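Local coordinates for nuclear movement protein (Encephalitozoon cuniculi, PDB 2O30) that is of unknown function but carries a CS domain of the HSP20 clan, a fold consistent with binding of unfolded proteins, at residues V66-D70 and V71-N75. The protein carries 1 engineered substitution. Sequence-based numbering, arbitrary orientation.
Sequences VINGD and VVDVN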
ATOM      1  N   VAL A  66      -3.834 -12.030  -9.537  1.00 24.26           N
ATOM      2  CA  VAL A  66      -2.935 -13.103  -9.968  1.00 25.01           C
ATOM      3  C   VAL A  66      -2.233 -12.652 -11.230  1.00 24.95           C
ATOM      4  O   VAL A  66      -2.670 -11.700 -11.873  1.00 24.31           O
ATOM      5  CB  VAL A  66      -3.673 -14.439 -10.285  1.00 25.95           C
ATOM      6  CG1 VAL A  66      -4.107 -15.164  -9.001  1.00 28.18           C
ATOM      7  CG2 VAL A  66      -4.836 -14.223 -11.257  1.00 27.42           C
ATOM      8  N   ILE A  67      -1.140 -13.330 -11.580  1.00 24.92           N
ATOM      9  CA  ILE A  67      -0.452 -13.071 -12.844  1.00 26.13           C
ATOM     10  C   ILE A  67      -0.816 -14.186 -13.827  1.00 26.75           C
ATOM     11  O   ILE A  67      -0.634 -15.377 -13.525  1.00 26.71           O
ATOM     12  CB  ILE A  67       1.085 -12.992 -12.655  1.00 26.04           C
ATOM     13  CG1 ILE A  67       1.440 -11.859 -11.686  1.00 26.53           C
ATOM     14  CG2 ILE A  67       1.772 -12.820 -14.021  1.00 25.50           C
ATOM     15  CD1 ILE A  67       2.896 -11.841 -11.209  1.00 27.14           C
ATOM     16  N   ASN A  68      -1.343 -13.801 -14.982  1.00 27.70           N
ATOM     17  CA  ASN A  68      -1.609 -14.714 -16.102  1.00 29.03           C
ATOM     18  C   ASN A  68      -0.685 -14.363 -17.265  1.00 28.43           C
ATOM     19  O   ASN A  68      -0.907 -13.378 -17.958  1.00 28.99           O
ATOM     20  CB  ASN A  68      -3.080 -14.621 -16.538  1.00 30.23           C
ATOM     21  CG  ASN A  68      -4.034 -15.173 -15.498  1.00 32.59           C
ATOM     22  OD1 ASN A  68      -4.929 -14.469 -15.018  1.00 37.34           O
ATOM     23  ND2 ASN A  68      -3.831 -16.421 -15.115  1.00 35.18           N
ATOM     24  N   GLY A  69       0.365 -15.159 -17.478  1.00 28.22           N
ATOM     25  CA  GLY A  69       1.394 -14.774 -18.446  1.00 27.44           C
ATOM     26  C   GLY A  69       1.989 -13.409 -18.139  1.00 26.86           C
ATOM     27  O   GLY A  69       2.522 -13.193 -17.049  1.00 26.54           O
ATOM     28  N   ASP A  70       1.898 -12.484 -19.102  1.00 25.99           N
ATOM     29  CA  ASP A  70       2.468 -11.147 -18.955  1.00 26.29           C
ATOM     30  C   ASP A  70       1.451 -10.149 -18.387  1.00 24.94           C
ATOM     31  O   ASP A  70       1.704  -8.954 -18.391  1.00 25.06           O
ATOM     32  CB  ASP A  70       3.008 -10.606 -20.309  1.00 27.34           C
ATOM     33  CG  ASP A  70       3.746  -9.267 -20.153  1.00 31.85           C
ATOM     34  OD1 ASP A  70       4.675  -9.224 -19.315  1.00 37.93           O
ATOM     35  OD2 ASP A  70       3.418  -8.247 -20.831  1.00 33.26           O
ATOM     36  N   VAL A  71       0.311 -10.633 -17.909  1.00 23.67           N
ATOM     37  CA  VAL A  71      -0.759  -9.707 -17.485  1.00 23.39           C
ATOM     38  C   VAL A  71      -1.218  -9.982 -16.058  1.00 22.77           C
ATOM     39  O   VAL A  71      -1.463 -11.136 -15.683  1.00 23.91           O
ATOM     40  CB  VAL A  71      -1.954  -9.769 -18.457  1.00 23.51           C
ATOM     41  CG1 VAL A  71      -3.121  -8.899 -17.946  1.00 25.48           C
ATOM     42  CG2 VAL A  71      -1.522  -9.328 -19.859  1.00 24.32           C
ATOM     43  N   VAL A  72      -1.310  -8.921 -15.268  1.00 21.28           N
ATOM     44  CA  VAL A  72      -1.829  -9.013 -13.906  1.00 20.41           C
ATOM     45  C   VAL A  72      -3.331  -8.797 -13.988  1.00 21.04           C
ATOM     46  O   VAL A  72      -3.782  -7.837 -14.618  1.00 19.89           O
ATOM     47  CB  VAL A  72      -1.202  -7.954 -12.983  1.00 20.47           C
ATOM     48  CG1 VAL A  72      -1.761  -8.097 -11.559  1.00 20.77           C
ATOM     49  CG2 VAL A  72       0.339  -8.118 -12.925  1.00 21.86           C
ATOM     50  N   ASP A  73      -4.089  -9.691 -13.361  1.00 21.07           N
ATOM     51  CA  ASP A  73      -5.549  -9.537 -13.297  1.00 22.29           C
ATOM     52  C   ASP A  73      -5.951  -9.271 -11.842  1.00 21.52           C
ATOM     53  O   ASP A  73      -5.622 -10.049 -10.959  1.00 20.58           O
ATOM     54  CB  ASP A  73      -6.215 -10.785 -13.857  1.00 23.67           C
ATOM     55  CG  ASP A  73      -6.092 -10.886 -15.368  1.00 28.42           C
ATOM     56  OD1 ASP A  73      -6.659 -10.027 -16.065  1.00 32.72           O
ATOM     57  OD2 ASP A  73      -5.458 -11.836 -15.870  1.00 33.50           O
ATOM     58  N   VAL A  74      -6.624  -8.148 -11.604  1.00 20.53           N
ATOM     59  CA  VAL A  74      -7.060  -7.744 -10.256  1.00 20.08           C
ATOM     60  C   VAL A  74      -8.591  -7.785 -10.261  1.00 20.24           C
ATOM     61  O   VAL A  74      -9.221  -7.392 -11.249  1.00 19.81           O
ATOM     62  CB  VAL A  74      -6.569  -6.324  -9.954  1.00 19.94           C
ATOM     63  CG1 VAL A  74      -6.921  -5.903  -8.546  1.00 20.31           C
ATOM     64  CG2 VAL A  74      -5.029  -6.210 -10.179  1.00 19.98           C
ATOM     65  N   ASN A  75      -9.178  -8.305  -9.184  1.00 19.91           N
ATOM     66  CA  ASN A  75     -10.639  -8.419  -9.087  1.00 21.40           C
ATOM     67  C   ASN A  75     -11.041  -7.932  -7.692  1.00 20.37           C
ATOM     68  O   ASN A  75     -10.346  -8.201  -6.715  1.00 19.46           O
ATOM     69  CB  ASN A  75     -11.004  -9.890  -9.281  1.00 22.70           C
ATOM     70  CG  ASN A  75     -12.448 -10.180  -9.012  1.00 27.85           C
ATOM     71  OD1 ASN A  75     -12.810 -10.589  -7.896  1.00 32.32           O
ATOM     72  ND2 ASN A  75     -13.296  -9.984 -10.025  1.00 30.72           N
TER
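The amide of Asn68 and the carboxylate of Asp73 are the flat groups that meet here, on the sheet face that Val66 and Val71 also occupy. Their planes stand 45° apart and the two side chains run at about a right angle to each other. Asp73 OD2 meets the amide from nearly within its plane, beyond the end of the group and over neither face. In both residues CG lies anti to the carbonyl carbon (chi1 -73° in Asp73), and these matching torsions carry the two groups to each other across the face. On the other face, CG2 of Val72 meets CG1 of Ile67 at 4.1 Å, and CG1 of Val72 lies 3.7 Å from Val66 O; Ile31 of strand 31-36 touches both Ile67 and Val72.

Four backbone bonds define a beta hairpin with a two-residue loop (Gly69, Asp70), closed by a type II' turn from Asn68 to Val71. Val66 N reaches Asp73 O at 3.0 Å, and Asp73 N returns to Val66 O at 2.9 Å. Nearer the turn, Asn68 N binds Val71 O at 2.8 Å, and Val71 N returns a hydrogen bond to Asn68 O at 3.0 Å. That last donor sits 48° above the carbonyl plane, off the lone pair. Gly69 takes the positive phi of the turn. The chemistry is thus two-sided: the Asn68-Asp73 face is mixed, the polar pair lying among Val66 and Val71, whereas Ile67 and Val72 make the other face aliphatic and join the hairpin to the opposing sheet of the CS-domain sandwich.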